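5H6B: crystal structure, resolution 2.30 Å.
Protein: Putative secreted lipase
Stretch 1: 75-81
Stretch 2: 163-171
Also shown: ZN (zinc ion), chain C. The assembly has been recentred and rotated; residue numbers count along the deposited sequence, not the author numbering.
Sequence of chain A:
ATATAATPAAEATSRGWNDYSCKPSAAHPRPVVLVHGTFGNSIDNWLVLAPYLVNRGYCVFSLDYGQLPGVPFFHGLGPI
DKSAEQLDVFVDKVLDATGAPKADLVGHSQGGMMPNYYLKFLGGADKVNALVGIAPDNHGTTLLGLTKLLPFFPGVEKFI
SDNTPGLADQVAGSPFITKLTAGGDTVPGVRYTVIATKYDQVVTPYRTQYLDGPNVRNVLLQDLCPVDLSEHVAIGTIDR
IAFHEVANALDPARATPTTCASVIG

Stretch 1 75-81: HGLGPID
Stretch 2 (163-171) NTPGLADQV

The contact is built around a residue without a side chain: Gly166, in the first turn of a helix, lies with its CA 4.0 Å from the CA of Leu77, the closest backbone register between the stretches. A CB modelled on Gly166 would point toward stretch 1 and fall 2.3 Å from Gly76 O and 2.6 Å from Leu77 C, both clashes, so the close approach depends on glycine. It permits a short hydrogen bond from Gly166 N to Leu77 O (2.6 Å, N-H...O angle 151°).

Stretch 1 reaches this point as a loop. Gly76 adopts phi/psi 67/29, a positive phi that favours glycine; Leu77 follows at -107/-25, Gly78 at -77/178 and Pro79, the N-cap residue, at -60/134. Ile80 (-70/-29) and Asp81 (-61/-42) then begin a helix. In stretch 2, Thr164 (-63/122) precedes the helix that starts at Pro165 (-63/-42), followed by Gly166 (-55/-28), Leu167 (-86/-45), Ala168 (-67/-36), Asp169 (-63/-25) and Gln170 (-82/-7); Ala168 to Val171 form a type I turn. Ala168 N donates to Thr164 O (3.0 Å) and Asp169 N to Pro165 O (2.9 Å), holding this short helical segment together.

A second hydrogen bond reverses the donor side: Ile80 N donates to Asp169 OD2 (3.0 Å, 170°). Asp169 suits this place because its CB points toward stretch 1 and its side chain (chi1 -77°, m; chi2 -6°) brings a carboxylate oxygen to an amide at the start of the helix, which has no carbonyl partner within the helix.

Van der Waals packing adds to these bonds. Thr164 (chi1 -56°, m; CB toward stretch 1) packs CG2 4.0 Å from Leu77 CB. Pro79 CG meets Pro165 CB at 3.9 Å, both rings C-gamma exo. The buried Leu77 and Leu167, each m,t, bring their CD2 atoms to 4.2 Å. Ile80, also m,t, extends CD1 to 3.5 Å from Gln170 CG. Together the stretches bury 391 Å², summed over both sides.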

# COMPACT_ATOMS: atom_id res chain seq x y z
N HIS A 75 9.95 -4.25 8.86
CA HIS A 75 10.48 -4.47 7.50
C HIS A 75 10.40 -3.21 6.64
O HIS A 75 10.33 -2.11 7.19
CB HIS A 75 9.76 -5.67 6.86
CG HIS A 75 9.62 -6.84 7.78
ND1 HIS A 75 10.66 -7.27 8.57
CD2 HIS A 75 8.59 -7.68 8.01
CE1 HIS A 75 10.27 -8.33 9.25
NE2 HIS A 75 9.02 -8.60 8.93
N GLY A 76 10.48 -3.34 5.32
CA GLY A 76 10.63 -2.20 4.44
C GLY A 76 11.97 -1.51 4.59
O GLY A 76 12.07 -0.30 4.36
N LEU A 77 13.00 -2.26 4.97
CA LEU A 77 14.32 -1.70 5.23
C LEU A 77 15.39 -2.00 4.18
O LEU A 77 16.34 -1.24 4.05
CB LEU A 77 14.84 -2.17 6.59
CG LEU A 77 13.99 -1.79 7.79
CD1 LEU A 77 14.69 -2.27 9.05
CD2 LEU A 77 13.75 -0.28 7.83
N GLY A 78 15.24 -3.08 3.43
CA GLY A 78 16.15 -3.39 2.34
C GLY A 78 15.90 -2.55 1.09
O GLY A 78 14.98 -1.73 1.04
N PRO A 79 16.74 -2.75 0.06
CA PRO A 79 16.63 -1.97 -1.16
C PRO A 79 15.27 -2.13 -1.82
O PRO A 79 14.78 -3.25 -1.95
CB PRO A 79 17.75 -2.52 -2.05
CG PRO A 79 18.74 -3.09 -1.11
CD PRO A 79 17.95 -3.60 0.06
N ILE A 80 14.68 -1.02 -2.23
CA ILE A 80 13.27 -1.06 -2.66
C ILE A 80 13.11 -1.81 -4.00
O ILE A 80 12.07 -2.44 -4.22
CB ILE A 80 12.60 0.34 -2.64
CG1 ILE A 80 12.76 0.94 -1.23
CG2 ILE A 80 11.12 0.25 -3.02
CD1 ILE A 80 11.99 2.21 -0.96
N ASP A 81 14.13 -1.79 -4.85
CA ASP A 81 14.10 -2.63 -6.07
C ASP A 81 14.02 -4.11 -5.74
O ASP A 81 13.25 -4.83 -6.36
CB ASP A 81 15.27 -2.33 -7.04
CG ASP A 81 16.65 -2.44 -6.40
OD1 ASP A 81 16.75 -2.52 -5.16
OD2 ASP A 81 17.65 -2.40 -7.14
N ASN A 163 21.82 5.51 6.07
CA ASN A 163 22.19 4.61 4.96
C ASN A 163 21.37 3.33 4.85
O ASN A 163 21.64 2.52 3.96
CB ASN A 163 23.67 4.22 5.09
CG ASN A 163 24.58 5.42 5.10
OD1 ASN A 163 24.63 6.19 4.15
ND2 ASN A 163 25.31 5.60 6.20
N THR A 164 20.40 3.10 5.74
CA THR A 164 19.56 1.90 5.64
C THR A 164 18.82 2.04 4.30
O THR A 164 18.20 3.07 4.08
CB THR A 164 18.59 1.75 6.83
OG1 THR A 164 19.35 1.75 8.05
CG2 THR A 164 17.79 0.47 6.74
N PRO A 165 18.98 1.06 3.37
CA PRO A 165 18.61 1.29 1.96
C PRO A 165 17.12 1.56 1.71
O PRO A 165 16.80 2.42 0.91
CB PRO A 165 19.03 -0.02 1.26
CG PRO A 165 20.02 -0.65 2.16
CD PRO A 165 19.60 -0.27 3.55
N GLY A 166 16.24 0.82 2.39
CA GLY A 166 14.81 1.09 2.38
C GLY A 166 14.40 2.50 2.79
O GLY A 166 13.37 2.98 2.35
N LEU A 167 15.20 3.16 3.62
CA LEU A 167 14.97 4.56 3.97
C LEU A 167 15.59 5.53 2.96
O LEU A 167 14.93 6.51 2.56
CB LEU A 167 15.48 4.87 5.37
CG LEU A 167 15.04 3.92 6.49
CD1 LEU A 167 15.57 4.44 7.82
CD2 LEU A 167 13.53 3.75 6.55
N ALA A 168 16.84 5.27 2.55
CA ALA A 168 17.54 6.18 1.63
C ALA A 168 16.89 6.20 0.25
O ALA A 168 16.85 7.24 -0.40
CB ALA A 168 19.03 5.82 1.53
N ASP A 169 16.41 5.04 -0.19
CA ASP A 169 15.68 4.91 -1.44
C ASP A 169 14.36 5.70 -1.48
O ASP A 169 13.89 6.03 -2.56
CB ASP A 169 15.37 3.42 -1.74
CG ASP A 169 16.57 2.63 -2.27
OD1 ASP A 169 17.64 3.22 -2.52
OD2 ASP A 169 16.45 1.40 -2.44
N GLN A 170 13.76 5.99 -0.33
CA GLN A 170 12.54 6.80 -0.28
C GLN A 170 12.80 8.32 -0.34
O GLN A 170 11.84 9.09 -0.43
CB GLN A 170 11.70 6.47 0.96
CG GLN A 170 11.19 5.04 0.97
CD GLN A 170 10.36 4.72 2.21
OE1 GLN A 170 10.79 4.01 3.12
NE2 GLN A 170 9.18 5.26 2.24
N VAL A 171 14.06 8.76 -0.28
CA VAL A 171 14.34 10.20 -0.20
C VAL A 171 14.09 10.83 -1.57
O VAL A 171 14.57 10.31 -2.58
CB VAL A 171 15.78 10.48 0.33
CG1 VAL A 171 16.15 11.97 0.25
CG2 VAL A 171 15.87 10.04 1.78
ZN ZN C . 7.99 -10.46 9.18